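Local coordinates for protein glycoside hydrolase YxiA (Bacillus licheniformis, PDB 3LV4) that probably hydrolyses glycosidic bonds in arabinan, as a calcium-binding member of glycoside hydrolase family 43, at residues 255-260 and 264-269; 218-223 and 364-369. All coordinates share one frame; numbering follows the deposited sequence.

Contact 1 of 2, residues 255-260 and 264-269; sequences RGKEGT and DRSIEP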
loop_
_atom_site.group_PDB
_atom_site.type_symbol
_atom_site.label_atom_id
_atom_site.label_comp_id
_atom_site.label_asym_id
_atom_site.label_seq_id
_atom_site.Cartn_x
_atom_site.Cartn_y
_atom_site.Cartn_z
ATOM N N ARG A 255 -18.291 -3.182 4.144
ATOM C CA ARG A 255 -18.764 -2.220 3.160
ATOM C C ARG A 255 -19.609 -1.150 3.835
ATOM O O ARG A 255 -20.105 -1.346 4.946
ATOM C CB ARG A 255 -19.600 -2.914 2.086
ATOM C CG ARG A 255 -20.867 -3.584 2.624
ATOM C CD ARG A 255 -21.700 -4.120 1.482
ATOM N NE ARG A 255 -22.918 -4.788 1.932
ATOM C CZ ARG A 255 -22.984 -6.074 2.259
ATOM N NH1 ARG A 255 -21.892 -6.834 2.205
ATOM N NH2 ARG A 255 -24.137 -6.599 2.647
ATOM N N GLY A 256 -19.776 -0.022 3.153
ATOM C CA GLY A 256 -20.681 1.016 3.607
ATOM C C GLY A 256 -22.122 0.549 3.600
ATOM O O GLY A 256 -22.467 -0.424 2.935
ATOM N N LYS A 257 -22.960 1.252 4.350
ATOM C CA LYS A 257 -24.377 0.929 4.466
ATOM C C LYS A 257 -25.082 1.068 3.126
ATOM O O LYS A 257 -24.760 1.959 2.340
ATOM C CB LYS A 257 -25.022 1.889 5.465
ATOM C CG LYS A 257 -25.821 1.240 6.571
ATOM C CD LYS A 257 -24.927 0.541 7.581
ATOM C CE LYS A 257 -25.764 -0.073 8.713
ATOM N NZ LYS A 257 -24.950 -0.849 9.698
ATOM N N GLU A 258 -26.061 0.203 2.871
ATOM C CA GLU A 258 -26.884 0.333 1.672
ATOM C C GLU A 258 -27.425 1.751 1.538
ATOM O O GLU A 258 -27.915 2.326 2.506
ATOM C CB GLU A 258 -28.057 -0.643 1.719
ATOM C CG GLU A 258 -29.060 -0.449 0.590
ATOM C CD GLU A 258 -28.569 -1.020 -0.724
ATOM O OE1 GLU A 258 -27.511 -1.683 -0.720
ATOM O OE2 GLU A 258 -29.246 -0.814 -1.757
ATOM N N GLY A 259 -27.329 2.311 0.337
ATOM C CA GLY A 259 -27.894 3.615 0.048
ATOM C C GLY A 259 -27.028 4.790 0.465
ATOM O O GLY A 259 -27.441 5.939 0.340
ATOM N N THR A 260 -25.828 4.512 0.962
ATOM C CA THR A 260 -24.928 5.583 1.381
ATOM C C THR A 260 -23.750 5.698 0.432
ATOM O O THR A 260 -23.493 4.789 -0.356
ATOM C CB THR A 260 -24.391 5.367 2.818
ATOM O OG1 THR A 260 -23.488 4.247 2.843
ATOM C CG2 THR A 260 -25.547 5.138 3.800
ATOM N N ASP A 264 -17.562 5.998 5.928
ATOM C CA ASP A 264 -16.305 5.622 6.585
ATOM C C ASP A 264 -16.563 4.938 7.925
ATOM O O ASP A 264 -15.790 4.079 8.354
ATOM C CB ASP A 264 -15.418 6.845 6.852
ATOM C CG ASP A 264 -14.724 7.384 5.605
ATOM O OD1 ASP A 264 -14.756 6.753 4.525
ATOM O OD2 ASP A 264 -14.126 8.471 5.732
ATOM N N ARG A 265 -17.626 5.348 8.610
ATOM C CA ARG A 265 -17.911 4.791 9.930
ATOM C C ARG A 265 -18.142 3.279 9.869
ATOM O O ARG A 265 -17.770 2.547 10.784
ATOM C CB ARG A 265 -19.128 5.479 10.545
ATOM C CG ARG A 265 -18.811 6.401 11.719
ATOM C CD ARG A 265 -18.085 7.677 11.314
ATOM N NE ARG A 265 -16.637 7.512 11.141
ATOM C CZ ARG A 265 -15.898 8.318 10.383
ATOM N NH1 ARG A 265 -16.484 9.322 9.742
ATOM N NH2 ARG A 265 -14.588 8.123 10.254
ATOM N N SER A 266 -18.752 2.804 8.790
ATOM C CA SER A 266 -19.068 1.385 8.689
ATOM C C SER A 266 -17.859 0.506 8.403
ATOM O O SER A 266 -17.850 -0.674 8.764
ATOM C CB SER A 266 -20.141 1.140 7.629
ATOM O OG SER A 266 -21.394 1.579 8.110
ATOM N N ILE A 267 -16.847 1.072 7.754
ATOM C CA ILE A 267 -15.702 0.262 7.334
ATOM C C ILE A 267 -14.497 0.396 8.260
ATOM O O ILE A 267 -13.690 -0.527 8.363
ATOM C CB ILE A 267 -15.275 0.532 5.869
ATOM C CG1 ILE A 267 -14.738 1.959 5.703
ATOM C CG2 ILE A 267 -16.440 0.254 4.890
ATOM C CD1 ILE A 267 -14.062 2.188 4.356
ATOM N N GLU A 268 -14.390 1.518 8.968
ATOM C CA GLU A 268 -13.197 1.752 9.789
ATOM C C GLU A 268 -12.950 0.761 10.948
ATOM O O GLU A 268 -11.822 0.666 11.431
ATOM C CB GLU A 268 -13.138 3.197 10.301
ATOM C CG GLU A 268 -14.183 3.537 11.341
ATOM C CD GLU A 268 -14.157 5.010 11.739
ATOM O OE1 GLU A 268 -13.292 5.780 11.247
ATOM O OE2 GLU A 268 -15.016 5.402 12.544
ATOM N N PRO A 269 -13.983 0.024 11.405
ATOM C CA PRO A 269 -13.641 -0.946 12.457
ATOM C C PRO A 269 -12.842 -2.142 11.955
ATOM O O PRO A 269 -12.423 -2.968 12.769
ATOM C CB PRO A 269 -15.016 -1.443 12.955
ATOM C CG PRO A 269 -15.995 -0.393 12.534
ATOM C CD PRO A 269 -15.441 0.158 11.227
HETATM O O HOH W 1 -18.181 -2.859 7.188
HETATM O O HOH W 2 -22.481 -0.838 8.669
#

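Contact 2 of 2, residues 218-223 and 364-369; sequences MSFGGL and KDISAD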
loop_
_atom_site.group_PDB
_atom_site.type_symbol
_atom_site.label_atom_id
_atom_site.label_comp_id
_atom_site.label_asym_id
_atom_site.label_seq_id
_atom_site.Cartn_x
_atom_site.Cartn_y
_atom_site.Cartn_z
HETATM N N MSE A 218 -4.286 -2.497 1.309
HETATM C CA MSE A 218 -5.275 -1.628 0.704
HETATM C C MSE A 218 -5.256 -0.282 1.399
HETATM O O MSE A 218 -4.725 -0.148 2.506
HETATM C CB MSE A 218 -6.665 -2.259 0.790
HETATM C CG MSE A 218 -7.007 -2.766 2.150
HETATM SE SE MSE A 218 -8.432 -4.111 2.093
HETATM C CE MSE A 218 -8.015 -4.971 3.808
ATOM N N SER A 219 -5.809 0.723 0.737
ATOM C CA SER A 219 -5.875 2.057 1.318
ATOM C C SER A 219 -7.317 2.391 1.639
ATOM O O SER A 219 -8.201 2.232 0.793
ATOM C CB SER A 219 -5.263 3.097 0.369
ATOM O OG SER A 219 -3.869 2.867 0.243
ATOM N N PHE A 220 -7.549 2.814 2.878
ATOM C CA PHE A 220 -8.874 3.247 3.321
ATOM C C PHE A 220 -8.911 4.779 3.315
ATOM O O PHE A 220 -7.890 5.439 3.554
ATOM C CB PHE A 220 -9.152 2.758 4.746
ATOM C CG PHE A 220 -9.697 1.350 4.844
ATOM C CD1 PHE A 220 -9.236 0.336 4.017
ATOM C CD2 PHE A 220 -10.642 1.037 5.819
ATOM C CE1 PHE A 220 -9.728 -0.964 4.142
ATOM C CE2 PHE A 220 -11.138 -0.255 5.949
ATOM C CZ PHE A 220 -10.682 -1.258 5.103
ATOM N N GLY A 221 -10.083 5.354 3.073
ATOM C CA GLY A 221 -10.202 6.807 3.085
ATOM C C GLY A 221 -9.858 7.480 1.764
ATOM O O GLY A 221 -9.830 6.839 0.709
ATOM N N GLY A 222 -9.598 8.782 1.828
ATOM C CA GLY A 222 -9.337 9.586 0.642
ATOM C C GLY A 222 -7.881 9.999 0.499
ATOM O O GLY A 222 -7.203 10.304 1.494
ATOM N N LEU A 223 -7.392 10.009 -0.744
ATOM C CA LEU A 223 -5.984 10.303 -1.005
ATOM C C LEU A 223 -5.541 11.727 -0.647
ATOM O O LEU A 223 -4.366 11.946 -0.329
ATOM C CB LEU A 223 -5.638 10.003 -2.466
ATOM C CG LEU A 223 -6.285 10.910 -3.513
ATOM C CD1 LEU A 223 -5.407 12.132 -3.817
ATOM C CD2 LEU A 223 -6.535 10.114 -4.774
ATOM N N LYS A 364 -7.452 3.249 14.970
ATOM C CA LYS A 364 -8.121 2.397 13.982
ATOM C C LYS A 364 -9.155 3.149 13.147
ATOM O O LYS A 364 -9.892 2.541 12.368
ATOM C CB LYS A 364 -8.740 1.150 14.642
ATOM C CG LYS A 364 -8.021 -0.154 14.283
ATOM C CD LYS A 364 -8.299 -0.581 12.841
ATOM C CE LYS A 364 -9.613 -1.358 12.697
ATOM N NZ LYS A 364 -9.497 -2.817 13.069
ATOM N N ASP A 365 -9.182 4.474 13.289
ATOM C CA ASP A 365 -10.132 5.295 12.552
ATOM C C ASP A 365 -9.647 5.659 11.147
ATOM O O ASP A 365 -8.472 5.490 10.813
ATOM C CB ASP A 365 -10.479 6.573 13.332
ATOM C CG ASP A 365 -9.235 7.361 13.798
ATOM O OD1 ASP A 365 -8.082 6.911 13.579
ATOM O OD2 ASP A 365 -9.422 8.446 14.402
ATOM N N ILE A 366 -10.576 6.129 10.322
ATOM C CA ILE A 366 -10.212 6.906 9.145
ATOM C C ILE A 366 -10.278 8.358 9.587
ATOM O O ILE A 366 -11.351 8.869 9.920
ATOM C CB ILE A 366 -11.154 6.657 7.952
ATOM C CG1 ILE A 366 -11.015 5.215 7.456
ATOM C CG2 ILE A 366 -10.829 7.632 6.812
ATOM C CD1 ILE A 366 -12.193 4.732 6.633
ATOM N N SER A 367 -9.120 9.008 9.643
ATOM C CA SER A 367 -9.033 10.357 10.191
ATOM C C SER A 367 -7.984 11.184 9.471
ATOM O O SER A 367 -6.879 10.714 9.232
ATOM C CB SER A 367 -8.689 10.310 11.677
ATOM O OG SER A 367 -8.367 11.613 12.151
ATOM N N ALA A 368 -8.334 12.423 9.144
ATOM C CA ALA A 368 -7.393 13.340 8.513
ATOM C C ALA A 368 -6.501 14.044 9.544
ATOM O O ALA A 368 -5.564 14.751 9.168
ATOM C CB ALA A 368 -8.133 14.357 7.651
ATOM N N ASP A 369 -6.789 13.839 10.832
ATOM C CA ASP A 369 -6.019 14.455 11.920
ATOM C C ASP A 369 -4.552 14.038 11.864
ATOM O O ASP A 369 -4.253 12.855 11.714
ATOM C CB ASP A 369 -6.543 13.992 13.290
ATOM C CG ASP A 369 -7.842 14.669 13.709
ATOM O OD1 ASP A 369 -8.418 15.451 12.926
ATOM O OD2 ASP A 369 -8.290 14.400 14.852
#

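Contact 1 of 2, residues 255-260 and 264-269
S266 sets OG beside its own backbone N (chi1 -73°), which puts the hydroxyl beside K257, while I267 places CG1 between its N and carbonyl carbon (chi1 66°) and thereby lays CG2 over the R255-G256 peptide. That methyl stands above the face of the peptide plane, 3.6 Å from R255 C, while S266 CB lies 3.7 Å from R255 O and also meets G256 CA. A bend at chi2 brings the K257 chain back alongside the serine, CD to OG 3.7 Å. Two waters, and D263 from the short connection, carry the polar links across the contact. One water accepts from R255 N and donates to S266 O at 2.7 Å. A second accepts from K257 NZ and donates to S266 OG, also at 2.7 Å, spanning what the lysine does not reach directly. D263 OD2 bonds both S266 OG and K257 N. K257 O closes a type II turn, accepting from T260 N and from T260 OG1 (2.7 Å). On the helical turn, R265 grips E268 side-on, NE to OE2 and NH2 to OE1: both oxygens lie near the guanidinium plane, but the nitrogens come from above the carboxylate plane. In the loop 255-260, S198 OG bonds G256 N and N196 ND2 bonds G256 O. The helix 264-267 rests I267 on F220 of strand 213-220; R199 forms a salt bridge with D264, and R232 of strand 230-236 bonds E268 O.

Contact 2 of 2, residues 218-223 and 364-369
E268 OE1 is gripped by two donors, the backbone N of I366 and R265 NH2; the first bond ties down the backbone of I366, whose side chain meets F220 and G221. CG1 lies beside the backbone N (chi1 -66°) and CG2 anti to it, so that CG1 with CD1 goes to F220 and CG2 to G221. CD1 comes to the edge of the F220 ring, near its plane, 4.1 Å from CD2 and equally far from CB; the two side chains cross at about a right angle. I366 CG2 sits 3.9 Å from G221 CA, where a CB would crowd it and, at these backbone angles, jam against the carbonyl O of F220. Cutting the I366 side chain back to an alanine here is likely to open a gap beside the F220 edge and to take the methyl from G221 CA. S219, on the strand, bonds H291 N, and G221 lies close to E201, the predicted proton donor. The contact joins a propeller-blade strand of the family 43 catalytic fold to a loop of the C-terminal lipocalin-like region.

From the N terminus, after the earlier blades, the chain reaches strand 213-220, whose end at 218-223 is the first half of contact 2. It then runs through strand 230-236 into the loop 255-260, and after a three-residue connection the segment 264-269, with its helix 264-267, folds back on it, closing contact 1 as a small local loop. About a hundred residues on, 364-369 returns to the strand end and closes contact 2, a far larger loop that encloses contact 1 entirely. The two meet directly: P269 O lies 2.9 Å from K364 NZ, and I267 packs against I366. Together they tie the helix 264-267, the neighbouring blade strands and the C-terminal region.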